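Local coordinates for COG1633: Uncharacterized conserved protein (Magnetospirillum magnetotacticum, PDB 2OH3) that is of uncharacterised function but binds a zinc ion within a rubrerythrin-like helical bundle of the ferritin superfamily, at residues T93-I106 against H138-P152. Sequence-based numbering, arbitrary orientation.
Sequences TPYHALRYARDNEI and HVVALDKWIEKTPRP. With ZN (zinc ion), chain B.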
loop_
_atom_site.group_PDB
_atom_site.type_symbol
_atom_site.label_atom_id
_atom_site.label_comp_id
_atom_site.label_asym_id
_atom_site.label_seq_id
_atom_site.Cartn_x
_atom_site.Cartn_y
_atom_site.Cartn_z
ATOM N N THR A 93 -3.287 4.954 -18.672
ATOM C CA THR A 93 -4.188 4.558 -19.730
ATOM C C THR A 93 -5.449 3.960 -19.132
ATOM O O THR A 93 -5.372 3.161 -18.212
ATOM C CB THR A 93 -3.579 3.511 -20.684
ATOM O OG1 THR A 93 -3.606 2.230 -20.060
ATOM C CG2 THR A 93 -2.168 3.831 -21.008
ATOM N N PRO A 94 -6.630 4.319 -19.668
ATOM C CA PRO A 94 -7.874 3.777 -19.112
ATOM C C PRO A 94 -7.960 2.269 -18.999
ATOM O O PRO A 94 -8.440 1.771 -17.995
ATOM C CB PRO A 94 -8.945 4.300 -20.071
ATOM C CG PRO A 94 -8.401 5.501 -20.619
ATOM C CD PRO A 94 -6.909 5.267 -20.761
ATOM N N TYR A 95 -7.482 1.537 -19.996
ATOM C CA TYR A 95 -7.542 0.086 -19.948
ATOM C C TYR A 95 -6.826 -0.459 -18.684
ATOM O O TYR A 95 -7.355 -1.345 -17.982
ATOM C CB TYR A 95 -6.938 -0.529 -21.210
ATOM C CG TYR A 95 -6.949 -2.041 -21.210
ATOM C CD1 TYR A 95 -8.153 -2.748 -21.256
ATOM C CD2 TYR A 95 -5.762 -2.770 -21.171
ATOM C CE1 TYR A 95 -8.177 -4.142 -21.246
ATOM C CE2 TYR A 95 -5.771 -4.160 -21.167
ATOM C CZ TYR A 95 -6.983 -4.836 -21.206
ATOM O OH TYR A 95 -7.003 -6.207 -21.196
ATOM N N HIS A 96 -5.642 0.082 -18.389
ATOM C CA HIS A 96 -4.853 -0.407 -17.261
ATOM C C HIS A 96 -5.385 0.030 -15.893
ATOM O O HIS A 96 -5.315 -0.731 -14.927
ATOM C CB HIS A 96 -3.391 -0.002 -17.432
ATOM C CG HIS A 96 -2.684 -0.752 -18.522
ATOM N ND1 HIS A 96 -1.788 -0.150 -19.382
ATOM C CD2 HIS A 96 -2.734 -2.055 -18.883
ATOM C CE1 HIS A 96 -1.317 -1.054 -20.221
ATOM N NE2 HIS A 96 -1.877 -2.216 -19.942
ATOM N N ALA A 97 -5.949 1.230 -15.799
ATOM C CA ALA A 97 -6.522 1.697 -14.547
ATOM C C ALA A 97 -7.778 0.900 -14.188
ATOM O O ALA A 97 -7.963 0.478 -13.019
ATOM C CB ALA A 97 -6.791 3.200 -14.630
ATOM N N LEU A 98 -8.622 0.657 -15.188
ATOM C CA LEU A 98 -9.842 -0.074 -14.973
ATOM C C LEU A 98 -9.571 -1.506 -14.527
ATOM O O LEU A 98 -10.283 -2.039 -13.688
ATOM C CB LEU A 98 -10.680 -0.118 -16.242
ATOM C CG LEU A 98 -11.465 1.064 -16.758
ATOM C CD1 LEU A 98 -11.886 0.814 -18.236
ATOM C CD2 LEU A 98 -12.692 1.333 -15.894
ATOM N N ARG A 99 -8.603 -2.162 -15.169
ATOM C CA ARG A 99 -8.235 -3.519 -14.799
ATOM C C ARG A 99 -7.639 -3.592 -13.400
ATOM O O ARG A 99 -7.859 -4.549 -12.706
ATOM C CB ARG A 99 -7.257 -4.097 -15.803
ATOM C CG ARG A 99 -7.995 -4.546 -17.093
ATOM C CD ARG A 99 -7.239 -5.541 -17.972
ATOM N NE ARG A 99 -7.054 -6.877 -17.403
ATOM C CZ ARG A 99 -8.019 -7.771 -17.146
ATOM N NH1 ARG A 99 -9.322 -7.508 -17.338
ATOM N NH2 ARG A 99 -7.679 -8.953 -16.651
ATOM N N TYR A 100 -6.836 -2.598 -13.040
ATOM C CA TYR A 100 -6.246 -2.497 -11.702
ATOM C C TYR A 100 -7.376 -2.345 -10.679
ATOM O O TYR A 100 -7.428 -3.010 -9.604
ATOM C CB TYR A 100 -5.305 -1.258 -11.657
ATOM C CG TYR A 100 -4.732 -0.948 -10.278
ATOM C CD1 TYR A 100 -4.024 -1.912 -9.581
ATOM C CD2 TYR A 100 -4.907 0.295 -9.688
ATOM C CE1 TYR A 100 -3.512 -1.665 -8.324
ATOM C CE2 TYR A 100 -4.385 0.558 -8.427
ATOM C CZ TYR A 100 -3.685 -0.434 -7.767
ATOM O OH TYR A 100 -3.143 -0.204 -6.530
ATOM N N ALA A 101 -8.295 -1.468 -11.000
ATOM C CA ALA A 101 -9.428 -1.227 -10.082
ATOM C C ALA A 101 -10.253 -2.490 -9.937
ATOM O O ALA A 101 -10.582 -2.925 -8.844
ATOM C CB ALA A 101 -10.321 -0.078 -10.600
ATOM N N ARG A 102 -10.550 -3.122 -11.062
ATOM C CA ARG A 102 -11.266 -4.383 -11.039
ATOM C C ARG A 102 -10.617 -5.492 -10.188
ATOM O O ARG A 102 -11.325 -6.195 -9.480
ATOM C CB ARG A 102 -11.447 -4.883 -12.454
ATOM C CG ARG A 102 -12.298 -6.122 -12.532
ATOM C CD ARG A 102 -12.261 -6.632 -13.951
ATOM N NE ARG A 102 -12.870 -7.944 -14.018
ATOM C CZ ARG A 102 -12.201 -9.085 -14.186
ATOM N NH1 ARG A 102 -10.875 -9.087 -14.304
ATOM N NH2 ARG A 102 -12.882 -10.231 -14.217
ATOM N N ASP A 103 -9.313 -5.718 -10.368
ATOM C CA ASP A 103 -8.551 -6.647 -9.522
ATOM C C ASP A 103 -8.788 -6.483 -8.030
ATOM O O ASP A 103 -9.027 -7.441 -7.298
ATOM C CB ASP A 103 -7.060 -6.472 -9.766
ATOM C CG ASP A 103 -6.590 -7.187 -10.989
ATOM O OD1 ASP A 103 -7.414 -7.917 -11.614
ATOM O OD2 ASP A 103 -5.414 -6.949 -11.367
ATOM N N ASN A 104 -8.754 -5.245 -7.589
ATOM C CA ASN A 104 -8.952 -4.947 -6.195
ATOM C C ASN A 104 -10.395 -4.959 -5.715
ATOM O O ASN A 104 -10.648 -5.283 -4.573
ATOM C CB ASN A 104 -8.201 -3.671 -5.894
ATOM C CG ASN A 104 -6.739 -3.877 -6.014
ATOM O OD1 ASN A 104 -6.163 -4.536 -5.166
ATOM N ND2 ASN A 104 -6.119 -3.383 -7.111
ATOM N N GLU A 105 -11.348 -4.642 -6.590
ATOM C CA GLU A 105 -12.759 -4.854 -6.311
ATOM C C GLU A 105 -13.007 -6.315 -6.027
ATOM O O GLU A 105 -13.732 -6.637 -5.111
ATOM C CB GLU A 105 -13.622 -4.467 -7.525
ATOM C CG GLU A 105 -13.784 -2.989 -7.766
ATOM C CD GLU A 105 -14.719 -2.350 -6.788
ATOM O OE1 GLU A 105 -15.542 -3.075 -6.217
ATOM O OE2 GLU A 105 -14.648 -1.125 -6.590
ATOM N N ILE A 106 -12.435 -7.180 -6.874
ATOM C CA ILE A 106 -12.538 -8.628 -6.723
ATOM C C ILE A 106 -11.928 -9.146 -5.409
ATOM O O ILE A 106 -12.521 -10.002 -4.741
ATOM C CB ILE A 106 -11.873 -9.381 -7.891
ATOM C CG1 ILE A 106 -12.660 -9.177 -9.187
ATOM C CG2 ILE A 106 -11.845 -10.885 -7.597
ATOM C CD1 ILE A 106 -12.001 -9.804 -10.451
ATOM N N HIS A 138 -20.095 -4.280 -8.807
ATOM C CA HIS A 138 -19.027 -3.357 -9.260
ATOM C C HIS A 138 -18.098 -4.006 -10.255
ATOM O O HIS A 138 -17.686 -3.380 -11.234
ATOM C CB HIS A 138 -18.214 -2.857 -8.099
ATOM C CG HIS A 138 -19.013 -2.066 -7.123
ATOM N ND1 HIS A 138 -18.507 -1.634 -5.917
ATOM C CD2 HIS A 138 -20.293 -1.625 -7.174
ATOM C CE1 HIS A 138 -19.443 -0.973 -5.260
ATOM N NE2 HIS A 138 -20.530 -0.935 -6.004
ATOM N N VAL A 139 -17.795 -5.274 -10.015
ATOM C CA VAL A 139 -16.934 -6.026 -10.905
ATOM C C VAL A 139 -17.615 -6.120 -12.252
ATOM O O VAL A 139 -17.002 -5.822 -13.266
ATOM C CB VAL A 139 -16.621 -7.425 -10.333
ATOM C CG1 VAL A 139 -15.826 -8.248 -11.312
ATOM C CG2 VAL A 139 -15.848 -7.273 -9.024
ATOM N N VAL A 140 -18.888 -6.497 -12.262
ATOM C CA VAL A 140 -19.637 -6.611 -13.508
ATOM C C VAL A 140 -19.660 -5.282 -14.274
ATOM O O VAL A 140 -19.468 -5.268 -15.473
ATOM C CB VAL A 140 -21.077 -7.095 -13.239
ATOM C CG1 VAL A 140 -21.949 -6.961 -14.491
ATOM C CG2 VAL A 140 -21.057 -8.557 -12.738
ATOM N N ALA A 141 -19.896 -4.168 -13.571
ATOM C CA ALA A 141 -19.872 -2.841 -14.189
ATOM C C ALA A 141 -18.509 -2.488 -14.817
ATOM O O ALA A 141 -18.434 -1.978 -15.940
ATOM C CB ALA A 141 -20.269 -1.798 -13.171
ATOM N N LEU A 142 -17.424 -2.753 -14.095
ATOM C CA LEU A 142 -16.064 -2.547 -14.622
ATOM C C LEU A 142 -15.762 -3.453 -15.825
ATOM O O LEU A 142 -15.098 -3.017 -16.756
ATOM C CB LEU A 142 -15.006 -2.720 -13.528
ATOM C CG LEU A 142 -15.003 -1.654 -12.416
ATOM C CD1 LEU A 142 -14.180 -2.074 -11.284
ATOM C CD2 LEU A 142 -14.524 -0.300 -12.911
ATOM N N ASP A 143 -16.261 -4.689 -15.814
ATOM C CA ASP A 143 -16.172 -5.597 -16.987
ATOM C C ASP A 143 -16.803 -5.008 -18.243
ATOM O O ASP A 143 -16.268 -5.161 -19.331
ATOM C CB ASP A 143 -16.863 -6.935 -16.719
ATOM C CG ASP A 143 -16.069 -7.867 -15.810
ATOM O OD1 ASP A 143 -14.855 -7.681 -15.660
ATOM O OD2 ASP A 143 -16.673 -8.827 -15.268
ATOM N N LYS A 144 -17.961 -4.376 -18.085
ATOM C CA LYS A 144 -18.669 -3.727 -19.197
ATOM C C LYS A 144 -17.862 -2.551 -19.738
ATOM O O LYS A 144 -17.833 -2.303 -20.941
ATOM C CB LYS A 144 -20.070 -3.258 -18.748
ATOM C CG LYS A 144 -21.063 -4.406 -18.602
ATOM C CD LYS A 144 -22.302 -4.015 -17.802
ATOM C CE LYS A 144 -23.415 -5.071 -17.933
ATOM N NZ LYS A 144 -24.626 -4.730 -17.094
ATOM N N TRP A 145 -17.187 -1.840 -18.844
ATOM C CA TRP A 145 -16.318 -0.737 -19.248
ATOM C C TRP A 145 -15.091 -1.221 -19.987
ATOM O O TRP A 145 -14.741 -0.684 -21.038
ATOM C CB TRP A 145 -15.937 0.125 -18.045
ATOM C CG TRP A 145 -16.935 1.177 -17.893
ATOM C CD1 TRP A 145 -18.061 1.151 -17.108
ATOM C CD2 TRP A 145 -16.974 2.406 -18.624
ATOM N NE1 TRP A 145 -18.793 2.308 -17.297
ATOM C CE2 TRP A 145 -18.149 3.092 -18.228
ATOM C CE3 TRP A 145 -16.114 3.015 -19.555
ATOM C CZ2 TRP A 145 -18.486 4.368 -18.743
ATOM C CZ3 TRP A 145 -16.457 4.273 -20.069
ATOM C CH2 TRP A 145 -17.623 4.931 -19.656
ATOM N N ILE A 146 -14.455 -2.242 -19.435
ATOM C CA ILE A 146 -13.249 -2.796 -20.010
ATOM C C ILE A 146 -13.570 -3.259 -21.442
ATOM O O ILE A 146 -12.820 -2.966 -22.363
ATOM C CB ILE A 146 -12.670 -3.907 -19.078
ATOM C CG1 ILE A 146 -12.029 -3.269 -17.855
ATOM C CG2 ILE A 146 -11.622 -4.757 -19.770
ATOM C CD1 ILE A 146 -11.921 -4.174 -16.686
ATOM N N GLU A 147 -14.704 -3.936 -21.634
ATOM C CA GLU A 147 -15.195 -4.307 -22.980
ATOM C C GLU A 147 -15.191 -3.169 -24.009
ATOM O O GLU A 147 -14.785 -3.353 -25.137
ATOM C CB GLU A 147 -16.643 -4.777 -22.882
ATOM C CG GLU A 147 -16.851 -6.200 -22.502
ATOM C CD GLU A 147 -18.196 -6.696 -23.007
ATOM O OE1 GLU A 147 -19.211 -6.468 -22.312
ATOM O OE2 GLU A 147 -18.239 -7.293 -24.114
ATOM N N LYS A 148 -15.679 -2.000 -23.615
ATOM C CA LYS A 148 -15.856 -0.874 -24.531
ATOM C C LYS A 148 -14.590 0.004 -24.637
ATOM O O LYS A 148 -14.509 0.932 -25.453
ATOM C CB LYS A 148 -17.077 -0.042 -24.096
ATOM C CG LYS A 148 -18.392 -0.852 -24.051
ATOM C CD LYS A 148 -18.964 -1.111 -25.466
ATOM C CE LYS A 148 -20.055 -2.221 -25.521
ATOM N NZ LYS A 148 -19.632 -3.463 -26.278
ATOM N N THR A 149 -13.596 -0.304 -23.817
ATOM C CA THR A 149 -12.406 0.514 -23.702
ATOM C C THR A 149 -11.324 0.031 -24.679
ATOM O O THR A 149 -10.896 -1.102 -24.596
ATOM C CB THR A 149 -11.859 0.461 -22.267
ATOM O OG1 THR A 149 -12.790 1.096 -21.371
ATOM C CG2 THR A 149 -10.543 1.175 -22.183
ATOM N N PRO A 150 -10.850 0.905 -25.584
ATOM C CA PRO A 150 -9.843 0.427 -26.545
ATOM C C PRO A 150 -8.507 0.094 -25.873
ATOM O O PRO A 150 -8.161 0.696 -24.860
ATOM C CB PRO A 150 -9.687 1.600 -27.524
ATOM C CG PRO A 150 -10.070 2.816 -26.744
ATOM C CD PRO A 150 -11.149 2.340 -25.757
ATOM N N ARG A 151 -7.777 -0.862 -26.442
ATOM C CA ARG A 151 -6.510 -1.318 -25.879
ATOM C C ARG A 151 -5.381 -0.426 -26.386
ATOM O O ARG A 151 -5.240 -0.253 -27.592
ATOM C CB ARG A 151 -6.218 -2.762 -26.300
ATOM C CG ARG A 151 -7.414 -3.706 -26.275
ATOM C CD ARG A 151 -8.225 -3.529 -25.029
ATOM N NE ARG A 151 -9.001 -4.721 -24.687
ATOM C CZ ARG A 151 -10.212 -4.695 -24.132
ATOM N NH1 ARG A 151 -10.790 -3.545 -23.838
ATOM N NH2 ARG A 151 -10.848 -5.824 -23.848
ATOM N N PRO A 152 -4.561 0.128 -25.481
ATOM C CA PRO A 152 -3.456 0.999 -25.897
ATOM C C PRO A 152 -2.242 0.216 -26.430
ATOM O O PRO A 152 -2.120 -0.981 -26.178
ATOM C CB PRO A 152 -3.094 1.717 -24.603
ATOM C CG PRO A 152 -3.378 0.716 -23.569
ATOM C CD PRO A 152 -4.592 -0.043 -24.021
HETATM ZN ZN ZN B . -16.706 -2.028 -4.990
HETATM O O HOH W 1 -7.046 2.437 -22.673
#
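L142 enters the hollow bounded by L98, A101, R102 and E105, its CD1 3.7 Å from CG of E105, while I146 fills the next hollow, among Y95, L98, R99 and R102. The return knob is R102, seated among V139, L142, D143 and I146. R102, its CG swung opposite the backbone N (chi1 -174°) and its chain extended to NE, runs across this groove until NE meets OD1 of D143 at 2.6 Å, a salt bridge whose guanidinium and carboxylate planes lie 45° apart. In this knobs-into-holes packing the axes of 94-106 and 138-148 approach to 9.4 Å with 162° between their directions, as neighbouring parts of antiparallel helices 94-118 and 122-148, the last two of a ferritin-superfamily four-helix bundle. At one end OE1 of E105 and ND1 of H138 bind zinc, at 2.0 and 2.1 Å; E135 also binds it, and Y24 hydrogen-bonds E105 OE2. At the other end R151 CD lies over one face of the Y95 ring, toward its rim, a CH-pi contact 4.0 Å from the centroid, and CG of R99 from the same helix as Y95 covers the opposite face, while NH1 of R151 is gripped by the carbonyls of I146 and T149. Were Y95 replaced by alanine, a gap would probably open beside I146 CG2 and the R151 guanidinium face would lose its aromatic cover.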